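Local coordinates for kinesin-like protein Nod (Drosophila melanogaster, PDB 3DC4) that binds microtubules and hydrolyses ATP through the kinesin motor domain described here, and is required for segregating non-exchange chromosomes in meiosis, at residues A[85-90]-A[133-138]; A[92-97]-A[303-308]; A[115-120]-A[194-199]; A[150-155]-A[224-229]. All blocks are in the same frame, centred on the assembly; numbering follows the deposited sequence.

Contact 1: residues A[85-90]-A[133-138]; sequences PLVDKL and GDIFER
Arg138 reaches from helix 127-141 across to Val87 and Asp88 on helix 84-92 and illustrates how one long side chain can serve two chemistries in turn. From CB, its CG is set anti to the carbonyl carbon (chi1 -61°), and the chain then runs extended to NE. CD is the first atom to touch, 3.7 Å from Val87 CG1. Further out, NE still borders the same methyl, which then lies over one face of the guanidinium, 3.6 Å from Arg138 CZ. At the tip Arg138 NH1 lies 3.1 Å from Val87 CG1 and forms a salt bridge of 2.6 Å with Asp88 OD1. The carboxylate and guanidinium planes are turned 28° apart, and Arg138 NH2 stays 4.2 Å from Asp88 OD2, so the bridge is one-pronged. Below this polar lid, Leu90 CD2 packs 3.6 Å from Ile135 CD1, the two side chains crossing at about a right angle, while Val87 CG1 also borders Ile135 CG1. The short helix segments cross at -48° with axes 10.1 Å apart. Leu84 and Leu91 give the arginine further apolar support, and Asp134 turns its carboxylate to Tyr79. An alanine in place of Arg138 would probably leave Asp88 without its cationic mate and strip Val87 of its flat cover. The chemistry is thus graded: aliphatic carbon seals the inner side of the helix pair, charge its partly exposed outer side.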
loop_
_atom_site.group_PDB
_atom_site.type_symbol
_atom_site.label_atom_id
_atom_site.label_comp_id
_atom_site.label_asym_id
_atom_site.label_seq_id
_atom_site.Cartn_x
_atom_site.Cartn_y
_atom_site.Cartn_z
ATOM N N PRO A 85 -7.589 -0.078 -11.336
ATOM C CA PRO A 85 -8.212 1.238 -11.531
ATOM C C PRO A 85 -7.268 2.403 -11.227
ATOM O O PRO A 85 -7.378 3.471 -11.824
ATOM C CB PRO A 85 -9.405 1.204 -10.578
ATOM C CG PRO A 85 -9.794 -0.251 -10.613
ATOM C CD PRO A 85 -8.439 -0.931 -10.489
ATOM N N LEU A 86 -6.338 2.193 -10.300
ATOM C CA LEU A 86 -5.389 3.238 -9.929
ATOM C C LEU A 86 -4.338 3.482 -11.005
ATOM O O LEU A 86 -3.755 4.561 -11.075
ATOM C CB LEU A 86 -4.684 2.880 -8.623
ATOM C CG LEU A 86 -5.558 2.748 -7.376
ATOM C CD1 LEU A 86 -4.683 2.359 -6.195
ATOM C CD2 LEU A 86 -6.287 4.065 -7.102
ATOM N N VAL A 87 -4.098 2.484 -11.848
ATOM C CA VAL A 87 -3.089 2.631 -12.886
ATOM C C VAL A 87 -3.379 3.822 -13.789
ATOM O O VAL A 87 -2.480 4.605 -14.088
ATOM C CB VAL A 87 -2.955 1.346 -13.721
ATOM C CG1 VAL A 87 -1.953 1.555 -14.854
ATOM C CG2 VAL A 87 -2.482 0.211 -12.829
ATOM N N ASP A 88 -4.623 3.971 -14.227
ATOM C CA ASP A 88 -4.947 5.111 -15.076
ATOM C C ASP A 88 -4.724 6.425 -14.340
ATOM O O ASP A 88 -4.225 7.390 -14.920
ATOM C CB ASP A 88 -6.392 5.046 -15.571
ATOM C CG ASP A 88 -6.536 4.199 -16.813
ATOM O OD1 ASP A 88 -5.551 4.109 -17.584
ATOM O OD2 ASP A 88 -7.630 3.635 -17.025
ATOM N N LYS A 89 -5.080 6.458 -13.061
ATOM C CA LYS A 89 -4.912 7.667 -12.271
ATOM C C LYS A 89 -3.429 8.032 -12.201
ATOM O O LYS A 89 -3.055 9.191 -12.388
ATOM C CB LYS A 89 -5.485 7.464 -10.861
ATOM C CG LYS A 89 -6.936 6.957 -10.825
ATOM C CD LYS A 89 -7.899 7.857 -11.602
ATOM C CE LYS A 89 -9.331 7.336 -11.532
ATOM N NZ LYS A 89 -10.273 8.204 -12.298
ATOM N N LEU A 90 -2.589 7.038 -11.937
ATOM C CA LEU A 90 -1.153 7.254 -11.865
ATOM C C LEU A 90 -0.663 7.878 -13.171
ATOM O O LEU A 90 0.060 8.870 -13.160
ATOM C CB LEU A 90 -0.435 5.924 -11.644
ATOM C CG LEU A 90 1.095 5.996 -11.564
ATOM C CD1 LEU A 90 1.533 6.688 -10.283
ATOM C CD2 LEU A 90 1.661 4.579 -11.623
ATOM N N GLY A 133 3.521 -4.147 -14.761
ATOM C CA GLY A 133 3.206 -4.691 -16.070
ATOM C C GLY A 133 2.216 -3.822 -16.827
ATOM O O GLY A 133 2.446 -3.500 -17.988
ATOM N N ASP A 134 1.120 -3.433 -16.174
ATOM C CA ASP A 134 0.111 -2.596 -16.822
ATOM C C ASP A 134 0.600 -1.170 -17.070
ATOM O O ASP A 134 0.140 -0.502 -17.996
ATOM C CB ASP A 134 -1.182 -2.575 -15.993
ATOM C CG ASP A 134 -1.970 -3.879 -16.105
ATOM O OD1 ASP A 134 -2.213 -4.329 -17.247
ATOM O OD2 ASP A 134 -2.352 -4.452 -15.059
ATOM N N ILE A 135 1.524 -0.704 -16.237
ATOM C CA ILE A 135 2.083 0.631 -16.395
ATOM C C ILE A 135 2.911 0.660 -17.678
ATOM O O ILE A 135 2.756 1.562 -18.502
ATOM C CB ILE A 135 2.973 1.000 -15.195
ATOM C CG1 ILE A 135 2.093 1.238 -13.962
ATOM C CG2 ILE A 135 3.805 2.246 -15.505
ATOM C CD1 ILE A 135 2.874 1.391 -12.680
ATOM N N PHE A 136 3.777 -0.333 -17.856
ATOM C CA PHE A 136 4.609 -0.398 -19.053
ATOM C C PHE A 136 3.734 -0.485 -20.297
ATOM O O PHE A 136 3.947 0.234 -21.275
ATOM C CB PHE A 136 5.538 -1.621 -19.023
ATOM C CG PHE A 136 6.723 -1.487 -18.093
ATOM C CD1 PHE A 136 7.365 -0.265 -17.914
ATOM C CD2 PHE A 136 7.236 -2.607 -17.448
ATOM C CE1 PHE A 136 8.500 -0.164 -17.106
ATOM C CE2 PHE A 136 8.371 -2.516 -16.639
ATOM C CZ PHE A 136 9.003 -1.295 -16.469
ATOM N N GLU A 137 2.748 -1.374 -20.255
ATOM C CA GLU A 137 1.854 -1.572 -21.387
ATOM C C GLU A 137 1.176 -0.284 -21.846
ATOM O O GLU A 137 1.165 0.032 -23.035
ATOM C CB GLU A 137 0.801 -2.619 -21.027
ATOM C CG GLU A 137 -0.189 -2.910 -22.130
ATOM C CD GLU A 137 -1.052 -4.109 -21.809
ATOM O OE1 GLU A 137 -0.489 -5.214 -21.643
ATOM O OE2 GLU A 137 -2.287 -3.947 -21.715
ATOM N N ARG A 138 0.617 0.460 -20.900
ATOM C CA ARG A 138 -0.063 1.705 -21.234
ATOM C C ARG A 138 0.905 2.798 -21.664
ATOM O O ARG A 138 0.561 3.659 -22.471
ATOM C CB ARG A 138 -0.898 2.175 -20.047
ATOM C CG ARG A 138 -1.975 1.185 -19.662
ATOM C CD ARG A 138 -2.778 1.685 -18.486
ATOM N NE ARG A 138 -3.822 0.743 -18.105
ATOM C CZ ARG A 138 -4.667 0.938 -17.101
ATOM N NH1 ARG A 138 -4.590 2.044 -16.376
ATOM N NH2 ARG A 138 -5.586 0.029 -16.819
#

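Contact 2: residues A[92-97]-A[303-308]; sequences EGFQCT and QSYLTF
Tyr305 turns the edge of its ring toward the face of Phe94 in an offset edge-to-face pair, with centroids 5.9 Å apart and planes at 88°. Phe94 CG stands anti to the carbonyl carbon (chi1 -59°), and Tyr305 CE1 comes up beside it, 3.8 Å from Phe94 CB. At the CE2 side of its rim the phenylalanine meets Gln303, whose amide plane stands at 81° to the ring; Gln303 CB lies 3.8 Å from Phe94 CE2. Cys96 SG approaches Tyr305 obliquely, 5.2 Å from the ring centroid, a sulfur-aromatic contact on the same face of the sheet. On the opposite face Thr97 and Leu306 lie side by side, Thr97 CG2 4.0 Å from Leu306 CD1. The backbones are central parallel strands, joined by Tyr305 N to Gln95 O (2.9 Å), Thr97 N to Tyr305 O and Thr307 N to Thr97 O. Where the strands begin, a water accepts from Gln95 N, donates to Gln303 O and bonds to Ser304 OG, which also pairs with Thr301. A second accepts from Thr97 OG1, itself also hydrogen-bonded to Asn238 ND2, and donates to Tyr305 O. Helix 84-92 packs on the tyrosine face and helix 267-279 on the leucine face. Backbone bonds thus hold the register, an edge-to-face aromatic pair covers its partly exposed start, bridged by the first water, and the second adds to a Tyr305 O already bonded by Thr97 N.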
loop_
_atom_site.group_PDB
_atom_site.type_symbol
_atom_site.label_atom_id
_atom_site.label_comp_id
_atom_site.label_asym_id
_atom_site.label_seq_id
_atom_site.Cartn_x
_atom_site.Cartn_y
_atom_site.Cartn_z
ATOM N N GLU A 92 -2.326 9.526 -15.269
ATOM C CA GLU A 92 -2.915 10.847 -15.453
ATOM C C GLU A 92 -2.198 11.873 -14.586
ATOM O O GLU A 92 -2.446 13.072 -14.694
ATOM C CB GLU A 92 -4.408 10.824 -15.116
ATOM C CG GLU A 92 -5.240 9.994 -16.083
ATOM C CD GLU A 92 -6.702 9.911 -15.686
ATOM O OE1 GLU A 92 -7.450 9.155 -16.339
ATOM O OE2 GLU A 92 -7.104 10.592 -14.718
ATOM N N GLY A 93 -1.306 11.396 -13.721
ATOM C CA GLY A 93 -0.552 12.300 -12.870
ATOM C C GLY A 93 -0.938 12.350 -11.405
ATOM O O GLY A 93 -0.355 13.121 -10.644
ATOM N N PHE A 94 -1.904 11.538 -10.987
ATOM C CA PHE A 94 -2.302 11.551 -9.582
ATOM C C PHE A 94 -1.425 10.620 -8.743
ATOM O O PHE A 94 -1.002 9.566 -9.215
ATOM C CB PHE A 94 -3.782 11.155 -9.439
ATOM C CG PHE A 94 -4.732 12.064 -10.176
ATOM C CD1 PHE A 94 -5.049 11.828 -11.510
ATOM C CD2 PHE A 94 -5.299 13.164 -9.539
ATOM C CE1 PHE A 94 -5.917 12.673 -12.202
ATOM C CE2 PHE A 94 -6.169 14.016 -10.220
ATOM C CZ PHE A 94 -6.478 13.770 -11.555
ATOM N N GLN A 95 -1.134 11.033 -7.512
ATOM C CA GLN A 95 -0.327 10.231 -6.602
ATOM C C GLN A 95 -1.241 9.122 -6.086
ATOM O O GLN A 95 -2.417 9.364 -5.813
ATOM C CB GLN A 95 0.181 11.084 -5.436
ATOM C CG GLN A 95 0.850 12.398 -5.844
ATOM C CD GLN A 95 1.934 12.224 -6.880
ATOM O OE1 GLN A 95 2.709 11.261 -6.836
ATOM N NE2 GLN A 95 2.005 13.167 -7.823
ATOM N N CYS A 96 -0.701 7.912 -5.965
ATOM C CA CYS A 96 -1.475 6.755 -5.517
ATOM C C CYS A 96 -0.740 5.955 -4.451
ATOM O O CYS A 96 0.470 5.747 -4.548
ATOM C CB CYS A 96 -1.767 5.820 -6.695
ATOM S SG CYS A 96 -2.721 6.541 -8.052
ATOM N N THR A 97 -1.482 5.481 -3.453
ATOM C CA THR A 97 -0.898 4.685 -2.382
ATOM C C THR A 97 -1.782 3.476 -2.073
ATOM O O THR A 97 -2.985 3.612 -1.884
ATOM C CB THR A 97 -0.729 5.522 -1.102
ATOM O OG1 THR A 97 0.136 6.636 -1.377
ATOM C CG2 THR A 97 -0.131 4.684 0.017
ATOM N N GLN A 303 -6.556 15.399 -4.316
ATOM C CA GLN A 303 -6.744 14.612 -5.524
ATOM C C GLN A 303 -5.612 13.593 -5.633
ATOM O O GLN A 303 -5.148 13.298 -6.732
ATOM C CB GLN A 303 -6.374 15.445 -6.755
ATOM C CG GLN A 303 -7.279 16.653 -6.965
ATOM C CD GLN A 303 -7.115 17.274 -8.337
ATOM O OE1 GLN A 303 -6.047 17.787 -8.678
ATOM N NE2 GLN A 303 -8.177 17.232 -9.134
ATOM N N SER A 304 -5.201 13.023 -4.510
ATOM C CA SER A 304 -4.416 11.795 -4.468
ATOM C C SER A 304 -5.337 10.640 -4.085
ATOM O O SER A 304 -6.450 10.863 -3.602
ATOM C CB SER A 304 -3.268 11.920 -3.472
ATOM O OG SER A 304 -2.315 12.857 -3.949
ATOM N N TYR A 305 -4.870 9.413 -4.314
ATOM C CA TYR A 305 -5.644 8.214 -4.010
ATOM C C TYR A 305 -5.021 7.373 -2.912
ATOM O O TYR A 305 -3.817 7.134 -2.910
ATOM C CB TYR A 305 -5.800 7.353 -5.262
ATOM C CG TYR A 305 -6.649 7.992 -6.326
ATOM C CD1 TYR A 305 -6.139 9.006 -7.142
ATOM C CD2 TYR A 305 -7.972 7.600 -6.500
ATOM C CE1 TYR A 305 -6.932 9.612 -8.102
ATOM C CE2 TYR A 305 -8.776 8.194 -7.452
ATOM C CZ TYR A 305 -8.254 9.198 -8.246
ATOM O OH TYR A 305 -9.069 9.792 -9.181
ATOM N N LEU A 306 -5.851 6.922 -1.976
ATOM C CA LEU A 306 -5.383 6.099 -0.869
ATOM C C LEU A 306 -6.251 4.854 -0.741
ATOM O O LEU A 306 -7.470 4.949 -0.597
ATOM C CB LEU A 306 -5.417 6.907 0.434
ATOM C CG LEU A 306 -5.062 6.208 1.750
ATOM C CD1 LEU A 306 -3.678 5.599 1.659
ATOM C CD2 LEU A 306 -5.137 7.209 2.900
ATOM N N THR A 307 -5.617 3.687 -0.805
ATOM C CA THR A 307 -6.337 2.427 -0.688
ATOM C C THR A 307 -5.715 1.537 0.386
ATOM O O THR A 307 -4.519 1.232 0.353
ATOM C CB THR A 307 -6.356 1.664 -2.026
ATOM O OG1 THR A 307 -7.099 2.418 -2.993
ATOM C CG2 THR A 307 -7.014 0.292 -1.849
ATOM N N PHE A 308 -6.548 1.142 1.346
ATOM C CA PHE A 308 -6.142 0.283 2.459
ATOM C C PHE A 308 -6.486 -1.162 2.174
ATOM O O PHE A 308 -7.564 -1.452 1.657
ATOM C CB PHE A 308 -6.893 0.662 3.739
ATOM C CG PHE A 308 -6.442 1.939 4.367
ATOM C CD1 PHE A 308 -5.380 1.942 5.268
ATOM C CD2 PHE A 308 -7.107 3.130 4.102
ATOM C CE1 PHE A 308 -4.996 3.116 5.908
ATOM C CE2 PHE A 308 -6.732 4.312 4.735
ATOM C CZ PHE A 308 -5.670 4.302 5.642
HETATM O O HOH W 1 -2.438 13.511 -6.744
HETATM O O HOH W 2 -1.528 8.447 -2.456
#

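Contact 3: residues A[115-120]-A[194-199]; sequences TPPGEI and DLHHIL
Pro116, Pro117 and Gly118 belong to the loop between helices 108-112 and 127-141, which fits the loop L5 that interrupts the helix after the P-loop in kinesin motors, and they lean against His196 on helix 192-204. Residues 117-118 make a short 3-10 turn, fastened by Glu119 N to Pro116 O at 3.1 Å. The imidazole is the centre of the contact. CG of His196 stands anti to the backbone N (chi1 -177°), and the ring beyond it lies against the loop. Pro116 CB sits over one ring face, 3.7 Å from the centroid and 24° off the normal, a CH-pi contact displaced toward the rim. At the ring edge, in its plane, lies Gly118 N, beside His196 CD2; Gly118 CA is 3.4 Å from His196 CD2. A beta carbon on Gly118 would collide with this ring, so the close fit depends on glycine. Deeper in, Pro117 CD packs 3.7 Å from Leu199 CD1 and Pro117 CG 4.2 Å from Leu195 CD2, the proline crossing each leucine at about a right angle. Leu128, Pro129 and Leu132 of helix 127-141 extend this apolar patch. Glu119 OE2 stays 4.8 Å from His196 NE2, near enough that it might favour a protonated ring without pairing with it. The side chain of Thr115 comes within about 7 Å of the bound ADP, nearest atoms. The chemistry implies an interface held by shape: stiff proline rings against leucine methyls and an imidazole face, with no hydrogen bond between the two segments.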
loop_
_atom_site.group_PDB
_atom_site.type_symbol
_atom_site.label_atom_id
_atom_site.label_comp_id
_atom_site.label_asym_id
_atom_site.label_seq_id
_atom_site.Cartn_x
_atom_site.Cartn_y
_atom_site.Cartn_z
ATOM N N THR A 115 7.989 -10.073 -2.707
ATOM C CA THR A 115 8.993 -11.092 -2.985
ATOM C C THR A 115 9.428 -11.004 -4.446
ATOM O O THR A 115 8.608 -10.774 -5.331
ATOM C CB THR A 115 8.436 -12.507 -2.713
ATOM O OG1 THR A 115 8.066 -12.615 -1.333
ATOM C CG2 THR A 115 9.487 -13.573 -3.031
ATOM N N PRO A 116 10.734 -11.175 -4.716
ATOM C CA PRO A 116 11.244 -11.109 -6.090
ATOM C C PRO A 116 10.434 -12.001 -7.030
ATOM O O PRO A 116 10.353 -13.213 -6.835
ATOM C CB PRO A 116 12.690 -11.569 -5.940
ATOM C CG PRO A 116 13.059 -11.033 -4.589
ATOM C CD PRO A 116 11.834 -11.362 -3.752
ATOM N N PRO A 117 9.822 -11.403 -8.065
ATOM C CA PRO A 117 8.999 -12.088 -9.065
ATOM C C PRO A 117 9.604 -13.379 -9.617
ATOM O O PRO A 117 8.904 -14.380 -9.771
ATOM C CB PRO A 117 8.826 -11.027 -10.147
ATOM C CG PRO A 117 8.806 -9.765 -9.359
ATOM C CD PRO A 117 9.945 -9.972 -8.395
ATOM N N GLY A 118 10.899 -13.344 -9.917
ATOM C CA GLY A 118 11.571 -14.515 -10.453
ATOM C C GLY A 118 11.312 -15.781 -9.660
ATOM O O GLY A 118 11.074 -16.841 -10.234
ATOM N N GLU A 119 11.354 -15.675 -8.338
ATOM C CA GLU A 119 11.127 -16.824 -7.469
ATOM C C GLU A 119 9.679 -16.919 -6.989
ATOM O O GLU A 119 9.426 -17.216 -5.822
ATOM C CB GLU A 119 12.070 -16.755 -6.265
ATOM C CG GLU A 119 12.082 -15.404 -5.566
ATOM C CD GLU A 119 13.029 -15.365 -4.381
ATOM O OE1 GLU A 119 12.744 -16.036 -3.365
ATOM O OE2 GLU A 119 14.062 -14.663 -4.467
ATOM N N ILE A 120 8.736 -16.673 -7.894
ATOM C CA ILE A 120 7.313 -16.723 -7.561
ATOM C C ILE A 120 6.500 -17.291 -8.721
ATOM O O ILE A 120 6.672 -16.875 -9.862
ATOM C CB ILE A 120 6.756 -15.304 -7.240
ATOM C CG1 ILE A 120 7.435 -14.737 -5.995
ATOM C CG2 ILE A 120 5.252 -15.363 -7.036
ATOM C CD1 ILE A 120 7.190 -15.551 -4.742
ATOM N N ASP A 194 14.101 -5.854 -14.031
ATOM C CA ASP A 194 14.615 -4.740 -13.245
ATOM C C ASP A 194 13.924 -4.674 -11.888
ATOM O O ASP A 194 14.558 -4.386 -10.872
ATOM C CB ASP A 194 14.423 -3.422 -14.001
ATOM C CG ASP A 194 15.272 -3.344 -15.256
ATOM O OD1 ASP A 194 16.452 -3.742 -15.189
ATOM O OD2 ASP A 194 14.770 -2.882 -16.299
ATOM N N LEU A 195 12.625 -4.948 -11.872
ATOM C CA LEU A 195 11.872 -4.933 -10.623
ATOM C C LEU A 195 12.454 -6.014 -9.728
ATOM O O LEU A 195 12.652 -5.813 -8.536
ATOM C CB LEU A 195 10.393 -5.220 -10.886
ATOM C CG LEU A 195 9.496 -5.418 -9.655
ATOM C CD1 LEU A 195 9.514 -4.160 -8.781
ATOM C CD2 LEU A 195 8.073 -5.710 -10.132
ATOM N N HIS A 196 12.733 -7.166 -10.319
ATOM C CA HIS A 196 13.302 -8.267 -9.564
ATOM C C HIS A 196 14.625 -7.839 -8.928
ATOM O O HIS A 196 14.898 -8.164 -7.773
ATOM C CB HIS A 196 13.508 -9.474 -10.480
ATOM C CG HIS A 196 14.023 -10.683 -9.770
ATOM N ND1 HIS A 196 15.300 -10.752 -9.252
ATOM C CD2 HIS A 196 13.432 -11.863 -9.468
ATOM C CE1 HIS A 196 15.471 -11.922 -8.664
ATOM N NE2 HIS A 196 14.353 -12.615 -8.779
ATOM N N HIS A 197 15.435 -7.094 -9.675
ATOM C CA HIS A 197 16.719 -6.628 -9.159
ATOM C C HIS A 197 16.560 -5.720 -7.942
ATOM O O HIS A 197 17.191 -5.952 -6.909
ATOM C CB HIS A 197 17.490 -5.883 -10.253
ATOM C CG HIS A 197 18.737 -5.206 -9.766
ATOM N ND1 HIS A 197 19.805 -5.903 -9.248
ATOM C CD2 HIS A 197 19.080 -3.897 -9.716
ATOM C CE1 HIS A 197 20.757 -5.052 -8.900
ATOM N NE2 HIS A 197 20.342 -3.830 -9.174
ATOM N N ILE A 198 15.719 -4.691 -8.058
ATOM C CA ILE A 198 15.530 -3.763 -6.946
ATOM C C ILE A 198 14.940 -4.446 -5.717
ATOM O O ILE A 198 15.290 -4.104 -4.585
ATOM C CB ILE A 198 14.641 -2.534 -7.338
ATOM C CG1 ILE A 198 13.165 -2.924 -7.432
ATOM C CG2 ILE A 198 15.123 -1.943 -8.649
ATOM C CD1 ILE A 198 12.357 -2.558 -6.187
ATOM N N LEU A 199 14.053 -5.415 -5.928
ATOM C CA LEU A 199 13.451 -6.121 -4.800
ATOM C C LEU A 199 14.471 -7.019 -4.116
ATOM O O LEU A 199 14.504 -7.117 -2.890
ATOM C CB LEU A 199 12.254 -6.956 -5.258
ATOM C CG LEU A 199 11.009 -6.165 -5.652
ATOM C CD1 LEU A 199 9.909 -7.120 -6.085
ATOM C CD2 LEU A 199 10.552 -5.327 -4.455
#

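Contact 4: residues A[150-155]-A[224-229]; sequences IQVYAS and VTIHVK
The His227 ring has Thr225 CG2 over one face, 3.3 Å above the plane and displaced toward the rim, while the backbone of Tyr153 and Ser155 lies at its edge. With OG between its backbone N and carbonyl carbon (chi1 57°), the crowded position, Ser155 meets the ring in a hydrogen bond of 2.8 Å between Ser155 OG and His227 NE2; ND1 bonds to His234. Both ring nitrogens are therefore engaged, which would fix the rotation of the imidazole. A water joins Ser155 OG to Thr225 OG1, which is also hydrogen-bonded to Asn238. A leucine in place of His227 would probably leave Ser155 OG and His234 without the imidazole that bridges them, the serine then held by its water. The Tyr153 ring has His227 O near its edge, and Lys229 crosses it at about a right angle, Lys229 CD 4.0 Å from Tyr153 CE1. Lys229 NZ is 5.5 Å from the ring centroid, a weak cation-pi attraction at most. Between the antiparallel strands Gln151, Tyr153 and Ser155 form hydrogen-bonded pairs with Lys229, His227 and Thr225. His227 N bonds to Tyr153 O at 2.7 Å from 38° above the carbonyl plane. The opposite sheet face is aliphatic: Val152 CG1 lies 3.9 Å from Ile226 CG2. Helix 127-141 packs there through Leu128, Ile135 and Phe136, helix 192-204 reaches Val224, and strands 187-188 and 234-241 continue the sheet beyond the two segments.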
loop_
_atom_site.group_PDB
_atom_site.type_symbol
_atom_site.label_atom_id
_atom_site.label_comp_id
_atom_site.label_asym_id
_atom_site.label_seq_id
_atom_site.Cartn_x
_atom_site.Cartn_y
_atom_site.Cartn_z
ATOM N N ILE A 150 7.937 9.349 -21.111
ATOM C CA ILE A 150 7.754 8.920 -19.732
ATOM C C ILE A 150 8.847 7.942 -19.343
ATOM O O ILE A 150 9.254 7.109 -20.146
ATOM C CB ILE A 150 6.392 8.214 -19.546
ATOM C CG1 ILE A 150 5.253 9.123 -20.010
ATOM C CG2 ILE A 150 6.215 7.819 -18.091
ATOM C CD1 ILE A 150 5.158 10.433 -19.259
ATOM N N GLN A 151 9.337 8.059 -18.117
ATOM C CA GLN A 151 10.351 7.139 -17.625
ATOM C C GLN A 151 9.864 6.581 -16.302
ATOM O O GLN A 151 9.245 7.297 -15.516
ATOM C CB GLN A 151 11.692 7.844 -17.444
ATOM C CG GLN A 151 12.286 8.334 -18.757
ATOM C CD GLN A 151 13.713 8.795 -18.600
ATOM O OE1 GLN A 151 13.988 9.795 -17.934
ATOM N NE2 GLN A 151 14.636 8.058 -19.199
ATOM N N VAL A 152 10.155 5.309 -16.061
ATOM C CA VAL A 152 9.719 4.633 -14.847
ATOM C C VAL A 152 10.882 4.269 -13.931
ATOM O O VAL A 152 11.949 3.863 -14.391
ATOM C CB VAL A 152 8.945 3.345 -15.203
ATOM C CG1 VAL A 152 8.268 2.776 -13.963
ATOM C CG2 VAL A 152 7.934 3.642 -16.288
ATOM N N TYR A 153 10.667 4.426 -12.629
ATOM C CA TYR A 153 11.692 4.120 -11.641
ATOM C C TYR A 153 11.066 3.458 -10.426
ATOM O O TYR A 153 9.842 3.410 -10.292
ATOM C CB TYR A 153 12.404 5.398 -11.180
ATOM C CG TYR A 153 12.987 6.240 -12.292
ATOM C CD1 TYR A 153 12.180 7.094 -13.049
ATOM C CD2 TYR A 153 14.346 6.176 -12.591
ATOM C CE1 TYR A 153 12.715 7.865 -14.080
ATOM C CE2 TYR A 153 14.891 6.937 -13.619
ATOM C CZ TYR A 153 14.073 7.779 -14.360
ATOM O OH TYR A 153 14.616 8.515 -15.390
ATOM N N ALA A 154 11.915 2.951 -9.544
ATOM C CA ALA A 154 11.452 2.319 -8.321
ATOM C C ALA A 154 12.370 2.731 -7.179
ATOM O O ALA A 154 13.579 2.853 -7.362
ATOM C CB ALA A 154 11.462 0.799 -8.472
ATOM N N SER A 155 11.778 2.984 -6.015
ATOM C CA SER A 155 12.528 3.312 -4.814
ATOM C C SER A 155 12.077 2.285 -3.783
ATOM O O SER A 155 10.966 1.760 -3.875
ATOM C CB SER A 155 12.251 4.747 -4.339
ATOM O OG SER A 155 10.882 5.005 -4.084
ATOM N N VAL A 224 7.708 0.338 -1.363
ATOM C CA VAL A 224 8.289 0.269 -2.695
ATOM C C VAL A 224 7.424 1.182 -3.545
ATOM O O VAL A 224 6.205 1.021 -3.621
ATOM C CB VAL A 224 8.267 -1.163 -3.264
ATOM C CG1 VAL A 224 8.798 -1.162 -4.684
ATOM C CG2 VAL A 224 9.116 -2.073 -2.399
ATOM N N THR A 225 8.060 2.162 -4.164
ATOM C CA THR A 225 7.338 3.115 -4.979
ATOM C C THR A 225 7.720 3.070 -6.441
ATOM O O THR A 225 8.901 3.111 -6.793
ATOM C CB THR A 225 7.561 4.547 -4.464
ATOM O OG1 THR A 225 7.012 4.660 -3.149
ATOM C CG2 THR A 225 6.899 5.566 -5.381
ATOM N N ILE A 226 6.695 2.962 -7.279
ATOM C CA ILE A 226 6.878 2.972 -8.716
ATOM C C ILE A 226 6.679 4.434 -9.095
ATOM O O ILE A 226 5.604 4.998 -8.877
ATOM C CB ILE A 226 5.825 2.100 -9.421
ATOM C CG1 ILE A 226 6.089 0.627 -9.107
ATOM C CG2 ILE A 226 5.852 2.352 -10.925
ATOM C CD1 ILE A 226 5.103 -0.338 -9.768
ATOM N N HIS A 227 7.732 5.044 -9.631
ATOM C CA HIS A 227 7.700 6.445 -10.033
ATOM C C HIS A 227 7.519 6.583 -11.536
ATOM O O HIS A 227 8.198 5.920 -12.321
ATOM C CB HIS A 227 9.009 7.143 -9.648
ATOM C CG HIS A 227 9.313 7.124 -8.181
ATOM N ND1 HIS A 227 9.072 8.205 -7.359
ATOM C CD2 HIS A 227 9.853 6.164 -7.393
ATOM C CE1 HIS A 227 9.454 7.912 -6.128
ATOM N NE2 HIS A 227 9.932 6.680 -6.121
ATOM N N VAL A 228 6.590 7.450 -11.919
ATOM C CA VAL A 228 6.296 7.743 -13.315
ATOM C C VAL A 228 6.727 9.196 -13.478
ATOM O O VAL A 228 6.103 10.105 -12.922
ATOM C CB VAL A 228 4.784 7.592 -13.593
ATOM C CG1 VAL A 228 4.454 8.041 -15.006
ATOM C CG2 VAL A 228 4.377 6.130 -13.407
ATOM N N LYS A 229 7.808 9.404 -14.227
ATOM C CA LYS A 229 8.365 10.737 -14.426
ATOM C C LYS A 229 8.406 11.238 -15.863
ATOM O O LYS A 229 8.757 10.501 -16.782
ATOM C CB LYS A 229 9.790 10.788 -13.860
ATOM C CG LYS A 229 9.901 10.666 -12.347
ATOM C CD LYS A 229 11.335 10.936 -11.900
ATOM C CE LYS A 229 11.446 11.079 -10.387
ATOM N NZ LYS A 229 12.852 11.347 -9.984
HETATM O O HOH W 3 11.705 11.187 -17.661
HETATM O O HOH W 4 9.630 4.236 -1.804
#

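Contact 4 is the buried one of the four; contacts 1, 2 and 3 are each partly exposed. Contacts 2 and 4 are pairings within one sheet, parallel in the first and antiparallel in the second, and both carry backbone bonds and waters. Contacts 1 and 3 join helix to helix and loop to helix and depend on side chains, with a salt bridge in one and proline packing in the other. Both pack on strand 220-229 of contact 4: contact 1 through Ile135 on Ile226 and Leu90 on Val228, contact 3 through Ile198 and Leu199 on Val224. Leu86 links contact 1 to Tyr305 of contact 2.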